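Local structure of transcriptional regulator, ROK family (Vibrio cholerae O1 biovar eltor, 1Z05) at residues L106-R117 with L166-P177. The protein probably binds DNA as a zinc-containing transcriptional regulator of the ROK family, homologous to Mlc of Escherichia coli and linked to carbohydrate metabolism. Sequence-based numbering, arbitrary orientation.
With SO4 (sulfate ion), chain C; SO4 (sulfate ion), chain D.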
loop_
_atom_site.group_PDB
_atom_site.type_symbol
_atom_site.label_atom_id
_atom_site.label_comp_id
_atom_site.label_asym_id
_atom_site.label_seq_id
_atom_site.Cartn_x
_atom_site.Cartn_y
_atom_site.Cartn_z
ATOM N N LEU A 106 -26.767 -13.036 16.978
ATOM C CA LEU A 106 -27.698 -14.142 16.810
ATOM C C LEU A 106 -28.938 -13.696 16.041
ATOM O O LEU A 106 -29.627 -12.756 16.448
ATOM C CB LEU A 106 -28.073 -14.753 18.172
ATOM C CG LEU A 106 -28.615 -16.183 18.174
ATOM C CD1 LEU A 106 -27.581 -17.188 17.647
ATOM C CD2 LEU A 106 -29.084 -16.592 19.571
ATOM N N GLY A 107 -29.184 -14.362 14.918
ATOM C CA GLY A 107 -30.268 -14.006 14.014
ATOM C C GLY A 107 -29.779 -13.354 12.739
ATOM O O GLY A 107 -30.469 -13.388 11.712
ATOM N N TRP A 108 -28.591 -12.756 12.798
ATOM C CA TRP A 108 -28.003 -12.094 11.638
ATOM C C TRP A 108 -27.089 -13.048 10.891
ATOM O O TRP A 108 -26.313 -13.790 11.502
ATOM C CB TRP A 108 -27.163 -10.893 12.056
ATOM C CG TRP A 108 -27.911 -9.803 12.736
ATOM C CD1 TRP A 108 -27.819 -9.449 14.049
ATOM C CD2 TRP A 108 -28.821 -8.880 12.133
ATOM N NE1 TRP A 108 -28.624 -8.372 14.306
ATOM C CE2 TRP A 108 -29.252 -8.000 13.147
ATOM C CE3 TRP A 108 -29.311 -8.708 10.831
ATOM C CZ2 TRP A 108 -30.168 -6.971 12.909
ATOM C CZ3 TRP A 108 -30.228 -7.681 10.591
ATOM C CH2 TRP A 108 -30.648 -6.829 11.630
ATOM N N GLN A 109 -27.159 -12.983 9.569
ATOM C CA GLN A 109 -26.429 -13.889 8.711
ATOM C C GLN A 109 -25.908 -13.152 7.481
ATOM O O GLN A 109 -26.265 -12.003 7.232
ATOM C CB GLN A 109 -27.351 -15.032 8.272
ATOM C CG GLN A 109 -27.964 -15.840 9.426
ATOM C CD GLN A 109 -29.023 -16.795 8.952
ATOM O OE1 GLN A 109 -29.664 -16.552 7.940
ATOM N NE2 GLN A 109 -29.216 -17.892 9.681
ATOM N N PHE A 110 -25.058 -13.826 6.714
ATOM C CA PHE A 110 -24.661 -13.357 5.392
ATOM C C PHE A 110 -24.337 -14.573 4.523
ATOM O O PHE A 110 -24.074 -15.659 5.044
ATOM C CB PHE A 110 -23.461 -12.387 5.479
ATOM C CG PHE A 110 -22.197 -12.998 6.056
ATOM C CD1 PHE A 110 -21.284 -13.645 5.231
ATOM C CD2 PHE A 110 -21.915 -12.893 7.418
ATOM C CE1 PHE A 110 -20.104 -14.203 5.746
ATOM C CE2 PHE A 110 -20.735 -13.425 7.946
ATOM C CZ PHE A 110 -19.833 -14.088 7.115
ATOM N N LEU A 111 -24.379 -14.383 3.206
ATOM C CA LEU A 111 -23.917 -15.379 2.259
ATOM C C LEU A 111 -22.488 -15.075 1.858
ATOM O O LEU A 111 -22.120 -13.909 1.657
ATOM C CB LEU A 111 -24.774 -15.371 0.986
ATOM C CG LEU A 111 -26.201 -15.900 0.978
ATOM C CD1 LEU A 111 -26.643 -16.019 -0.485
ATOM C CD2 LEU A 111 -26.303 -17.244 1.671
ATOM N N SER A 112 -21.677 -16.120 1.773
ATOM C CA SER A 112 -20.323 -15.993 1.254
ATOM C C SER A 112 -20.208 -17.019 0.148
ATOM O O SER A 112 -20.570 -18.183 0.334
ATOM C CB SER A 112 -19.281 -16.232 2.350
ATOM O OG SER A 112 -17.968 -15.984 1.866
ATOM N N MET A 113 -19.740 -16.569 -1.013
ATOM C CA MET A 113 -19.629 -17.409 -2.190
ATOM C C MET A 113 -18.204 -17.444 -2.720
ATOM O O MET A 113 -17.445 -16.480 -2.582
ATOM C CB MET A 113 -20.565 -16.888 -3.283
ATOM C CG MET A 113 -22.033 -16.903 -2.886
ATOM S SD MET A 113 -23.082 -16.045 -4.079
ATOM C CE MET A 113 -23.205 -17.269 -5.368
ATOM N N ARG A 114 -17.837 -18.566 -3.320
ATOM C CA ARG A 114 -16.625 -18.622 -4.125
ATOM C C ARG A 114 -16.973 -19.077 -5.534
ATOM O O ARG A 114 -17.620 -20.117 -5.716
ATOM C CB ARG A 114 -15.577 -19.561 -3.519
ATOM C CG ARG A 114 -14.356 -19.746 -4.447
ATOM C CD ARG A 114 -13.300 -20.702 -3.884
ATOM N NE ARG A 114 -12.316 -21.019 -4.918
ATOM C CZ ARG A 114 -11.279 -20.244 -5.225
ATOM N NH1 ARG A 114 -11.070 -19.106 -4.556
ATOM N NH2 ARG A 114 -10.461 -20.596 -6.212
ATOM N N LEU A 115 -16.547 -18.292 -6.522
ATOM C CA LEU A 115 -16.552 -18.736 -7.907
ATOM C C LEU A 115 -15.183 -19.331 -8.200
ATOM O O LEU A 115 -14.211 -18.600 -8.409
ATOM C CB LEU A 115 -16.879 -17.581 -8.871
ATOM C CG LEU A 115 -17.067 -17.943 -10.356
ATOM C CD1 LEU A 115 -18.138 -19.022 -10.544
ATOM C CD2 LEU A 115 -17.408 -16.714 -11.197
ATOM N N GLY A 116 -15.108 -20.661 -8.179
ATOM C CA GLY A 116 -13.862 -21.371 -8.433
ATOM C C GLY A 116 -13.822 -21.898 -9.853
ATOM O O GLY A 116 -14.735 -21.638 -10.639
ATOM N N ARG A 117 -12.769 -22.647 -10.180
ATOM C CA ARG A 117 -12.593 -23.182 -11.530
ATOM C C ARG A 117 -13.531 -24.355 -11.787
ATOM O O ARG A 117 -13.254 -25.490 -11.392
ATOM C CB ARG A 117 -11.134 -23.582 -11.774
ATOM C CG ARG A 117 -10.166 -22.401 -11.724
ATOM C CD ARG A 117 -8.734 -22.865 -11.510
ATOM N NE ARG A 117 -7.756 -21.801 -11.756
ATOM C CZ ARG A 117 -7.390 -20.883 -10.865
ATOM N NH1 ARG A 117 -7.919 -20.872 -9.641
ATOM N NH2 ARG A 117 -6.483 -19.970 -11.198
ATOM N N LEU A 166 -32.693 -19.834 6.860
ATOM C CA LEU A 166 -32.313 -18.445 6.604
ATOM C C LEU A 166 -33.064 -17.532 7.551
ATOM O O LEU A 166 -34.248 -17.730 7.806
ATOM C CB LEU A 166 -32.604 -18.061 5.150
ATOM C CG LEU A 166 -31.679 -18.713 4.128
ATOM C CD1 LEU A 166 -32.340 -18.802 2.785
ATOM C CD2 LEU A 166 -30.367 -17.959 4.016
ATOM N N ASP A 167 -32.370 -16.537 8.080
ATOM C CA ASP A 167 -32.989 -15.604 9.005
ATOM C C ASP A 167 -32.802 -14.202 8.413
ATOM O O ASP A 167 -33.352 -13.907 7.347
ATOM C CB ASP A 167 -32.389 -15.767 10.416
ATOM C CG ASP A 167 -33.245 -15.123 11.509
ATOM O OD1 ASP A 167 -34.254 -14.442 11.197
ATOM O OD2 ASP A 167 -32.905 -15.305 12.700
ATOM N N ARG A 168 -32.012 -13.367 9.081
ATOM C CA ARG A 168 -31.761 -12.002 8.634
ATOM C C ARG A 168 -30.453 -11.938 7.846
ATOM O O ARG A 168 -29.384 -11.733 8.416
ATOM C CB ARG A 168 -31.726 -11.042 9.830
ATOM C CG ARG A 168 -32.912 -11.178 10.787
ATOM C CD ARG A 168 -32.817 -10.218 11.970
ATOM N NE ARG A 168 -31.750 -10.569 12.909
ATOM C CZ ARG A 168 -31.761 -10.276 14.208
ATOM N NH1 ARG A 168 -30.742 -10.638 14.973
ATOM N NH2 ARG A 168 -32.791 -9.632 14.748
ATOM N N VAL A 169 -30.551 -12.135 6.533
ATOM C CA VAL A 169 -29.375 -12.122 5.654
ATOM C C VAL A 169 -29.039 -10.674 5.309
ATOM O O VAL A 169 -29.847 -9.968 4.714
ATOM C CB VAL A 169 -29.625 -12.934 4.367
ATOM C CG1 VAL A 169 -28.321 -13.089 3.566
ATOM C CG2 VAL A 169 -30.227 -14.303 4.709
ATOM N N THR A 170 -27.847 -10.232 5.686
ATOM C CA THR A 170 -27.514 -8.809 5.604
ATOM C C THR A 170 -26.793 -8.425 4.323
ATOM O O THR A 170 -26.794 -7.256 3.930
ATOM C CB THR A 170 -26.587 -8.418 6.747
ATOM O OG1 THR A 170 -25.393 -9.193 6.646
ATOM C CG2 THR A 170 -27.245 -8.684 8.094
ATOM N N SER A 171 -26.151 -9.399 3.694
ATOM C CA SER A 171 -25.172 -9.118 2.642
ATOM C C SER A 171 -24.699 -10.400 1.969
ATOM O O SER A 171 -24.943 -11.505 2.467
ATOM C CB SER A 171 -23.955 -8.397 3.246
ATOM O OG SER A 171 -23.426 -9.151 4.326
ATOM N N ILE A 172 -24.002 -10.229 0.848
ATOM C CA ILE A 172 -23.395 -11.317 0.103
ATOM C C ILE A 172 -21.945 -10.947 -0.202
ATOM O O ILE A 172 -21.663 -9.852 -0.684
ATOM C CB ILE A 172 -24.165 -11.610 -1.219
ATOM C CG1 ILE A 172 -25.556 -12.180 -0.909
ATOM C CG2 ILE A 172 -23.378 -12.578 -2.117
ATOM C CD1 ILE A 172 -26.531 -12.212 -2.079
ATOM N N ALA A 173 -21.033 -11.860 0.114
ATOM C CA ALA A 173 -19.641 -11.731 -0.283
ATOM C C ALA A 173 -19.319 -12.791 -1.329
ATOM O O ALA A 173 -19.802 -13.923 -1.247
ATOM C CB ALA A 173 -18.728 -11.855 0.946
ATOM N N ILE A 174 -18.534 -12.412 -2.333
ATOM C CA ILE A 174 -18.082 -13.358 -3.351
ATOM C C ILE A 174 -16.605 -13.124 -3.665
ATOM O O ILE A 174 -16.182 -11.987 -3.894
ATOM C CB ILE A 174 -19.003 -13.369 -4.627
ATOM C CG1 ILE A 174 -18.522 -14.397 -5.667
ATOM C CG2 ILE A 174 -19.187 -11.969 -5.240
ATOM C CD1 ILE A 174 -19.660 -14.946 -6.556
ATOM N N THR A 175 -15.828 -14.204 -3.620
ATOM C CA THR A 175 -14.397 -14.140 -3.890
ATOM C C THR A 175 -14.092 -15.073 -5.047
ATOM O O THR A 175 -14.827 -16.036 -5.288
ATOM C CB THR A 175 -13.549 -14.507 -2.641
ATOM O OG1 THR A 175 -13.950 -15.800 -2.158
ATOM C CG2 THR A 175 -13.763 -13.473 -1.533
ATOM N N LEU A 176 -13.034 -14.757 -5.788
ATOM C CA LEU A 176 -12.708 -15.476 -7.007
ATOM C C LEU A 176 -11.295 -15.108 -7.443
ATOM O O LEU A 176 -10.811 -14.025 -7.118
ATOM C CB LEU A 176 -13.701 -15.115 -8.135
ATOM C CG LEU A 176 -13.818 -13.644 -8.568
ATOM C CD1 LEU A 176 -14.228 -13.562 -10.010
ATOM C CD2 LEU A 176 -14.818 -12.889 -7.707
ATOM N N PRO A 177 -10.628 -16.005 -8.182
ATOM C CA PRO A 177 -9.327 -15.636 -8.773
ATOM C C PRO A 177 -9.530 -14.606 -9.896
ATOM O O PRO A 177 -10.644 -14.468 -10.403
ATOM C CB PRO A 177 -8.819 -16.958 -9.352
ATOM C CG PRO A 177 -10.081 -17.758 -9.630
ATOM C CD PRO A 177 -11.025 -17.388 -8.513
HETATM S S SO4 C . -9.892 -23.861 -7.705
HETATM O O1 SO4 C . -10.174 -24.326 -6.353
HETATM O O2 SO4 C . -8.514 -23.408 -7.818
HETATM O O3 SO4 C . -10.126 -24.995 -8.599
HETATM O O4 SO4 C . -10.773 -22.748 -8.042
HETATM S S SO4 D . -4.615 -19.446 -7.919
HETATM O O1 SO4 D . -5.074 -19.030 -6.597
HETATM O O2 SO4 D . -3.164 -19.572 -7.912
HETATM O O3 SO4 D . -5.207 -20.739 -8.242
HETATM O O4 SO4 D . -5.030 -18.474 -8.925
HETATM O O HOH W 1 -15.625 -16.300 -0.093
HETATM O O HOH W 2 -12.309 -18.016 -1.962
#
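W108 and R168 open the pairing of strands 108-116 and 168-176, parallel neighbours in a mixed five-stranded sheet. Backbone hydrogen bonds zip the two together, from R168 N to G107 O through to L115 N to T175 O, running on through a beta bulge where the register shifts by one between Q109 and L111. Glycine suits position 107, where, at phi 107°, a CB would jam against L106 O. In one of two conformers R168, bent at chi3 (-70°), lays its guanidinium over the indole with planes 23° apart; CZ of R168 stands 3.7 Å from the centroid of the five-membered ring of W108, a cation-pi contact, while the indole NE1 bonds to H81 O. Q109, extended beyond CG, carries OE1 to the backbone N of D167 (2.7 Å), and its NE2 bonds to Q165 O.

Apolar chains fill the face turned to helix 144-161: L111 CB lies 3.8 Å from I172 CG1, side by side, and M113 CB is 3.9 Å from I174 CD1. Opposite, A173 packs on I413 of helix 407-418; one water bridges S112 OG, M113 O and T175 OG1, and S112 OG also bonds to T406 O.

R114 NH2 meets O4 of one sulfate at 2.8 Å, R117 N donates to the same oxygen, and R117 NH2 bonds a second sulfate; R114 NH1 pairs with D217. Largely apolar on the L111 and M113 face, mixed on that of W108, S112 and A173, the pair ends in arginines that could hold an anion; the sulfates, probably from the crystallisation liquor, may mark a pocket.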